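Local atomic coordinates of beta-lactamase (Burkholderia cenocepacia, PDB entry 5E2G), a protein that probably hydrolyses the amide bond of beta-lactams to substituted beta-amino acids, as a serine hydrolase of the class C beta-lactamase family. Residues Q174-F177 and P178-M182; V222-A226 and A227-R231; P244-Q247 and R248-E251. One frame throughout, in Å; residues are numbered along the deposited sequence. Where two conformers were deposited one is given.

Interaction 1. Residues Q174-F177 and P178-M182; sequences QRLF and PAIGM
F177 and M182 meet where helix 168-180 ends. The carbonyl O of F177 takes the N-H of M182 at 2.8 Å, a nearly straight bond (167° at the hydrogen) that reaches the oxygen from above the carbonyl plane. G181, with positive phi, is the C-prime residue of this Schellman motif, and its N makes the weak inner bond to P178 O. The side chains follow the backbone together: F177 CB and M182 CB sit 4.2 Å apart. In M182, a selenomethionine, CG beside the backbone N (chi1 -56°) and an extended second torsion carry SE obliquely to the F177 ring, 5.3 Å from its centroid, a Met-aromatic contact; the bend at chi3 only turns the terminal CE. One turn earlier P178 has no N-H to give, and the helix kinks there; its CG instead lies 3.5 Å from R175 O, whose bond goes to A179 N. I180 sets CG1 beside its own backbone N (chi1 -40°), which brings that carbon to 3.3 Å from L176 O, the oxygen that also accepts from I180 N. Three helices close around this turn: L176, F177 and M182 rest on L67 of helix 64-77, I180 packs against F232 of helix 226-235 and I250 of helix 244-252, and R175 reaches out to a salt bridge with D74 of helix 64-77.

Interaction 2. Residues V222-A226 and A227-R231; sequences VRTTA and ADLLR
The flat group at this turn is the D228 carboxylate, and it meets T225 only loosely, with OD1 3.9 Å from T225 OG1; its firm partners lie beyond the turn, where OD2 accepts from H184 N and also bonds T185 OG1. Closer contact comes from the stem of the same side chain. D228 CB sits 3.3 Å from T224 OG1 and also borders T225 OG1, the T224 and D228 side chains crossing at a slant. T224 holds its hydroxyl opposite its own backbone N (chi1 -177°), which turns OG1 in toward the helix; there it hydrogen-bonds T185 OG1, while its approach to T225 O is weak.

T225 is the N-cap of helix 226-235. Its OG1 stands between the backbone N and the carbonyl carbon (chi1 67°), and from there it accepts the D228 N-H at 3.1 Å in a fairly straight bond of 163°. The T225 carbonyl starts the regular ladder: L229 N gives to it at 3.1 Å, almost linear, and L230 N follows to A226 O at 2.9 Å. A226, L229 and L230 send their side chains to the big antiparallel sheet, onto L337 and V335 of strand 332-338 and V31 of strand 25-32.

Chemically, the turn is stitched by hydroxyls. The T225 hydroxyl caps a first-turn N-H, that of D228, for which the i to i+4 ladder has no helical carbonyl. T224 shares T185 with D228, linking strand 223-224, the helix start, the H184 N-H and the T185 hydroxyl in one buried polar network. The carboxylate near the helix N terminus is probably stabilised as the anion by the helix dipole and by the H184 N-H.

Interaction 3. Residues P244-Q247 and R248-E251; sequences PRLQ and RAIE
Helix 244-252 is short, and R248 folds back over P244 and R245, four and three residues earlier. R248 starts with CG beside its backbone N (chi1 -61°) and bends at chi3, so the guanidinium returns along the helix: P244 O and R245 CA lie over the same face of it, both displaced toward its rim, and NH1 comes to 3.7 Å from P244 CB; its NE has a long, weak ion pair with E77 of helix 64-77. P244 O is spoken for by R248 N, in a bond of 3.0 Å that is almost linear. Regular i to i+4 bonds continue the alpha-helix, the shortest from I250 N to L246 O at 2.7 Å. Proline fits this first turn because its nitrogen lies ahead of the donors of the ladder. On the buried side L246 and I250 cross at an angle, L246 CG touching I250 CD1 at 3.8 Å; L246 CD1 also reaches A249 CB, more loosely at 4.3 Å. This apolar stripe lies against T70 of helix 64-77 and I180 of helix 168-180. R245 runs out extended to salt bridges with E80 and D74, whereas Q247 bends at chi2 and gives its NE2 hydrogen to A235 O.

Read from the N terminus, the three contacts come in series, none nesting in or crossing another. Each is a local turn closed between adjoining residues: interaction 1 ends helix 168-180, interaction 2 begins helix 226-235, and interaction 3 makes up nearly all of helix 244-252. Interaction 1 is the hub. R231 NE of interaction 2 probably hydrogen-bonds I180 O, at 2.9 Å, while I180 CD1 packs on L246 CD2 and I250 CD1 of interaction 3. R175 and R245 converge on D74 of helix 64-77, each in a salt bridge to it. Interactions 2 and 3 do not touch, their nearest atoms about 7 Å apart; interaction 2 ties this helical cluster to the large antiparallel sheet.

Interaction 1. Residues Q174-F177 and P178-M182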
loop_
_atom_site.group_PDB
_atom_site.type_symbol
_atom_site.label_atom_id
_atom_site.label_comp_id
_atom_site.label_asym_id
_atom_site.label_seq_id
_atom_site.Cartn_x
_atom_site.Cartn_y
_atom_site.Cartn_z
ATOM N N GLN A 174 1.798 -5.581 -17.048
ATOM C CA GLN A 174 2.506 -6.530 -17.896
ATOM C C GLN A 174 3.810 -7.021 -17.287
ATOM O O GLN A 174 4.452 -7.904 -17.865
ATOM C CB GLN A 174 2.792 -5.913 -19.274
ATOM C CG GLN A 174 1.583 -5.297 -19.954
ATOM C CD GLN A 174 0.446 -6.284 -20.148
ATOM O OE1 GLN A 174 0.668 -7.478 -20.364
ATOM N NE2 GLN A 174 -0.783 -5.789 -20.065
ATOM N N ARG A 175 4.220 -6.469 -16.145
ATOM C CA ARG A 175 5.488 -6.828 -15.528
ATOM C C ARG A 175 5.262 -7.263 -14.092
ATOM O O ARG A 175 5.387 -8.445 -13.780
ATOM C CB ARG A 175 6.453 -5.646 -15.581
ATOM C CG ARG A 175 7.926 -5.990 -15.541
ATOM C CD ARG A 175 8.846 -4.735 -15.402
ATOM N NE ARG A 175 10.160 -5.025 -14.820
ATOM C CZ ARG A 175 11.144 -5.672 -15.440
ATOM N NH1 ARG A 175 10.974 -6.124 -16.676
ATOM N NH2 ARG A 175 12.295 -5.881 -14.812
ATOM N N LEU A 176 4.915 -6.324 -13.208
ATOM C CA LEU A 176 4.892 -6.629 -11.779
ATOM C C LEU A 176 3.805 -7.642 -11.433
ATOM O O LEU A 176 4.091 -8.691 -10.846
ATOM C CB LEU A 176 4.710 -5.348 -10.961
ATOM C CG LEU A 176 4.703 -5.576 -9.445
ATOM C CD1 LEU A 176 6.044 -6.113 -8.987
ATOM C CD2 LEU A 176 4.339 -4.330 -8.656
ATOM N N PHE A 177 2.546 -7.333 -11.772
ATOM C CA PHE A 177 1.421 -8.179 -11.372
ATOM C C PHE A 177 1.559 -9.613 -11.866
ATOM O O PHE A 177 1.433 -10.535 -11.045
ATOM C CB PHE A 177 0.100 -7.569 -11.855
ATOM C CG PHE A 177 -0.195 -6.193 -11.307
ATOM C CD1 PHE A 177 0.450 -5.707 -10.175
ATOM C CD2 PHE A 177 -1.137 -5.387 -11.932
ATOM C CE1 PHE A 177 0.164 -4.454 -9.682
ATOM C CE2 PHE A 177 -1.426 -4.133 -11.443
ATOM C CZ PHE A 177 -0.777 -3.666 -10.319
ATOM N N PRO A 178 1.818 -9.882 -13.154
ATOM C CA PRO A 178 1.992 -11.285 -13.567
ATOM C C PRO A 178 3.199 -11.957 -12.946
ATOM O O PRO A 178 3.206 -13.184 -12.818
ATOM C CB PRO A 178 2.129 -11.195 -15.095
ATOM C CG PRO A 178 2.524 -9.803 -15.366
ATOM C CD PRO A 178 1.873 -8.975 -14.312
ATOM N N ALA A 179 4.224 -11.205 -12.550
ATOM C CA ALA A 179 5.379 -11.843 -11.939
ATOM C C ALA A 179 5.109 -12.298 -10.516
ATOM O O ALA A 179 5.833 -13.160 -10.009
ATOM C CB ALA A 179 6.556 -10.899 -11.949
ATOM N N ILE A 180 4.106 -11.711 -9.856
ATOM C CA ILE A 180 3.590 -12.235 -8.596
ATOM C C ILE A 180 2.445 -13.207 -8.831
ATOM O O ILE A 180 1.986 -13.855 -7.878
ATOM C CB ILE A 180 3.093 -11.101 -7.672
ATOM C CG1 ILE A 180 4.032 -9.902 -7.726
ATOM C CG2 ILE A 180 2.935 -11.583 -6.228
ATOM C CD1 ILE A 180 5.051 -9.894 -6.644
ATOM N N GLY A 181 1.970 -13.329 -10.066
ATOM C CA GLY A 181 0.798 -14.136 -10.318
ATOM C C GLY A 181 -0.462 -13.471 -9.815
ATOM O O GLY A 181 -1.366 -14.157 -9.328
HETATM N N MSE A 182 -0.531 -12.146 -9.898
HETATM C CA MSE A 182 -1.728 -11.410 -9.527
HETATM C C MSE A 182 -2.562 -11.171 -10.782
HETATM O O MSE A 182 -2.352 -10.196 -11.508
HETATM C CB MSE A 182 -1.360 -10.092 -8.847
HETATM C CG MSE A 182 -0.467 -10.256 -7.621
HETATM SE SE MSE A 182 0.170 -8.540 -6.923
HETATM C CE MSE A 182 -1.506 -7.868 -6.234
#

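Interaction 2. Residues V222-A226 and A227-R231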
loop_
_atom_site.group_PDB
_atom_site.type_symbol
_atom_site.label_atom_id
_atom_site.label_comp_id
_atom_site.label_asym_id
_atom_site.label_seq_id
_atom_site.Cartn_x
_atom_site.Cartn_y
_atom_site.Cartn_z
ATOM N N VAL A 222 -4.777 1.069 -7.650
ATOM C CA VAL A 222 -4.932 -0.381 -7.703
ATOM C C VAL A 222 -6.338 -0.779 -7.271
ATOM O O VAL A 222 -6.825 -0.377 -6.205
ATOM C CB VAL A 222 -3.873 -1.093 -6.844
ATOM C CG1 VAL A 222 -4.121 -2.581 -6.880
ATOM C CG2 VAL A 222 -2.474 -0.788 -7.348
ATOM N N ARG A 223 -6.993 -1.564 -8.121
ATOM C CA ARG A 223 -8.155 -2.363 -7.778
ATOM C C ARG A 223 -7.721 -3.822 -7.794
ATOM O O ARG A 223 -6.953 -4.226 -8.670
ATOM C CB ARG A 223 -9.288 -2.132 -8.776
ATOM C CG ARG A 223 -10.227 -0.970 -8.449
ATOM C CD ARG A 223 -9.530 0.377 -8.270
ATOM N NE ARG A 223 -8.874 0.868 -9.476
ATOM C CZ ARG A 223 -9.433 1.691 -10.355
ATOM N NH1 ARG A 223 -10.674 2.115 -10.180
ATOM N NH2 ARG A 223 -8.749 2.087 -11.417
ATOM N N THR A 224 -8.180 -4.612 -6.826
ATOM C CA THR A 224 -7.687 -5.982 -6.723
ATOM C C THR A 224 -8.645 -6.812 -5.878
ATOM O O THR A 224 -9.595 -6.295 -5.286
ATOM C CB THR A 224 -6.259 -6.017 -6.146
ATOM O OG1 THR A 224 -5.769 -7.365 -6.118
ATOM C CG2 THR A 224 -6.228 -5.441 -4.739
ATOM N N THR A 225 -8.387 -8.118 -5.849
ATOM C CA THR A 225 -9.127 -9.067 -5.030
ATOM C C THR A 225 -8.352 -9.383 -3.758
ATOM O O THR A 225 -7.154 -9.111 -3.646
ATOM C CB THR A 225 -9.391 -10.375 -5.778
ATOM O OG1 THR A 225 -8.149 -11.044 -6.008
ATOM C CG2 THR A 225 -10.064 -10.110 -7.096
ATOM N N ALA A 226 -9.053 -9.997 -2.801
ATOM C CA ALA A 226 -8.389 -10.407 -1.572
ATOM C C ALA A 226 -7.341 -11.464 -1.858
ATOM O O ALA A 226 -6.251 -11.439 -1.276
ATOM C CB ALA A 226 -9.404 -10.921 -0.556
ATOM N N ALA A 227 -7.648 -12.395 -2.764
ATOM C CA ALA A 227 -6.685 -13.435 -3.103
ATOM C C ALA A 227 -5.390 -12.834 -3.639
ATOM O O ALA A 227 -4.296 -13.213 -3.214
ATOM C CB ALA A 227 -7.296 -14.403 -4.117
ATOM N N ASP A 228 -5.494 -11.881 -4.568
ATOM C CA ASP A 228 -4.292 -11.329 -5.188
ATOM C C ASP A 228 -3.457 -10.549 -4.183
ATOM O O ASP A 228 -2.227 -10.690 -4.145
ATOM C CB ASP A 228 -4.666 -10.437 -6.369
ATOM C CG ASP A 228 -4.839 -11.217 -7.666
ATOM O OD1 ASP A 228 -4.953 -12.461 -7.634
ATOM O OD2 ASP A 228 -4.869 -10.572 -8.728
ATOM N N LEU A 229 -4.102 -9.714 -3.367
ATOM C CA LEU A 229 -3.365 -8.991 -2.336
ATOM C C LEU A 229 -2.729 -9.962 -1.349
ATOM O O LEU A 229 -1.602 -9.750 -0.887
ATOM C CB LEU A 229 -4.295 -8.015 -1.616
ATOM C CG LEU A 229 -3.622 -6.808 -0.970
ATOM C CD1 LEU A 229 -2.631 -6.204 -1.946
ATOM C CD2 LEU A 229 -4.656 -5.781 -0.568
ATOM N N LEU A 230 -3.428 -11.053 -1.043
ATOM C CA LEU A 230 -2.863 -12.074 -0.172
ATOM C C LEU A 230 -1.625 -12.699 -0.797
ATOM O O LEU A 230 -0.634 -12.953 -0.107
ATOM C CB LEU A 230 -3.916 -13.144 0.123
ATOM C CG LEU A 230 -3.562 -14.103 1.256
ATOM C CD1 LEU A 230 -3.279 -13.310 2.539
ATOM C CD2 LEU A 230 -4.686 -15.112 1.453
ATOM N N ARG A 231 -1.668 -12.966 -2.104
ATOM C CA ARG A 231 -0.517 -13.567 -2.769
ATOM C C ARG A 231 0.690 -12.639 -2.706
ATOM O O ARG A 231 1.826 -13.094 -2.546
ATOM C CB ARG A 231 -0.881 -13.919 -4.209
ATOM C CG ARG A 231 0.129 -14.800 -4.893
ATOM C CD ARG A 231 -0.407 -15.393 -6.189
ATOM N NE ARG A 231 0.602 -16.232 -6.835
ATOM C CZ ARG A 231 0.858 -17.492 -6.492
ATOM N NH1 ARG A 231 0.176 -18.064 -5.517
ATOM N NH2 ARG A 231 1.796 -18.180 -7.124
#

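Interaction 3. Residues P244-Q247 and R248-E251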
loop_
_atom_site.group_PDB
_atom_site.type_symbol
_atom_site.label_atom_id
_atom_site.label_comp_id
_atom_site.label_asym_id
_atom_site.label_seq_id
_atom_site.Cartn_x
_atom_site.Cartn_y
_atom_site.Cartn_z
ATOM N N PRO A 244 14.362 -14.547 -8.852
ATOM C CA PRO A 244 15.315 -14.015 -7.860
ATOM C C PRO A 244 15.411 -12.500 -7.813
ATOM O O PRO A 244 15.509 -11.945 -6.709
ATOM C CB PRO A 244 16.649 -14.650 -8.282
ATOM C CG PRO A 244 16.441 -15.118 -9.682
ATOM C CD PRO A 244 15.005 -15.508 -9.762
ATOM N N ARG A 245 15.399 -11.809 -8.963
ATOM C CA ARG A 245 15.511 -10.348 -8.941
ATOM C C ARG A 245 14.309 -9.713 -8.251
ATOM O O ARG A 245 14.463 -8.821 -7.407
ATOM C CB ARG A 245 15.665 -9.789 -10.357
ATOM C CG ARG A 245 15.640 -8.254 -10.425
ATOM C CD ARG A 245 15.836 -7.731 -11.852
ATOM N NE ARG A 245 15.459 -6.322 -12.003
ATOM C CZ ARG A 245 15.398 -5.673 -13.168
ATOM N NH1 ARG A 245 15.676 -6.307 -14.304
ATOM N NH2 ARG A 245 15.055 -4.393 -13.200
ATOM N N LEU A 246 13.100 -10.154 -8.594
ATOM C CA LEU A 246 11.930 -9.610 -7.919
ATOM C C LEU A 246 11.912 -9.991 -6.446
ATOM O O LEU A 246 11.520 -9.177 -5.606
ATOM C CB LEU A 246 10.647 -10.064 -8.605
ATOM C CG LEU A 246 9.384 -9.534 -7.923
ATOM C CD1 LEU A 246 9.398 -8.023 -7.787
ATOM C CD2 LEU A 246 8.124 -9.982 -8.621
ATOM N N GLN A 247 12.341 -11.209 -6.106
ATOM C CA GLN A 247 12.320 -11.613 -4.704
ATOM C C GLN A 247 13.223 -10.723 -3.866
ATOM O O GLN A 247 12.817 -10.245 -2.801
ATOM C CB GLN A 247 12.739 -13.067 -4.549
ATOM C CG GLN A 247 12.582 -13.557 -3.119
ATOM C CD GLN A 247 11.125 -13.677 -2.699
ATOM O OE1 GLN A 247 10.484 -14.704 -2.938
ATOM N NE2 GLN A 247 10.590 -12.629 -2.081
ATOM N N ARG A 248 14.462 -10.503 -4.327
ATOM C CA ARG A 248 15.341 -9.539 -3.666
ATOM C C ARG A 248 14.701 -8.158 -3.622
ATOM O O ARG A 248 14.717 -7.490 -2.578
ATOM C CB ARG A 248 16.689 -9.468 -4.380
ATOM C CG ARG A 248 17.446 -10.786 -4.397
ATOM C CD ARG A 248 18.892 -10.620 -4.863
ATOM N NE ARG A 248 19.003 -10.188 -6.259
ATOM C CZ ARG A 248 19.170 -11.011 -7.293
ATOM N NH1 ARG A 248 19.247 -12.321 -7.093
ATOM N NH2 ARG A 248 19.258 -10.523 -8.527
ATOM N N ALA A 249 14.119 -7.720 -4.746
ATOM C CA ALA A 249 13.470 -6.416 -4.791
ATOM C C ALA A 249 12.386 -6.308 -3.733
ATOM O O ALA A 249 12.282 -5.288 -3.043
ATOM C CB ALA A 249 12.882 -6.165 -6.177
ATOM N N ILE A 250 11.581 -7.360 -3.578
ATOM C CA ILE A 250 10.490 -7.329 -2.611
ATOM C C ILE A 250 11.034 -7.230 -1.194
ATOM O O ILE A 250 10.553 -6.432 -0.381
ATOM C CB ILE A 250 9.587 -8.562 -2.780
ATOM C CG1 ILE A 250 8.740 -8.431 -4.042
ATOM C CG2 ILE A 250 8.694 -8.733 -1.567
ATOM C CD1 ILE A 250 7.996 -9.697 -4.395
ATOM N N GLU A 251 12.042 -8.041 -0.870
ATOM C CA GLU A 251 12.566 -8.008 0.492
ATOM C C GLU A 251 13.167 -6.644 0.812
ATOM O O GLU A 251 13.007 -6.132 1.926
ATOM C CB GLU A 251 13.597 -9.117 0.709
ATOM C CG GLU A 251 13.904 -9.320 2.186
ATOM C CD GLU A 251 14.924 -10.416 2.463
ATOM O OE1 GLU A 251 15.547 -10.918 1.502
ATOM O OE2 GLU A 251 15.102 -10.774 3.649
#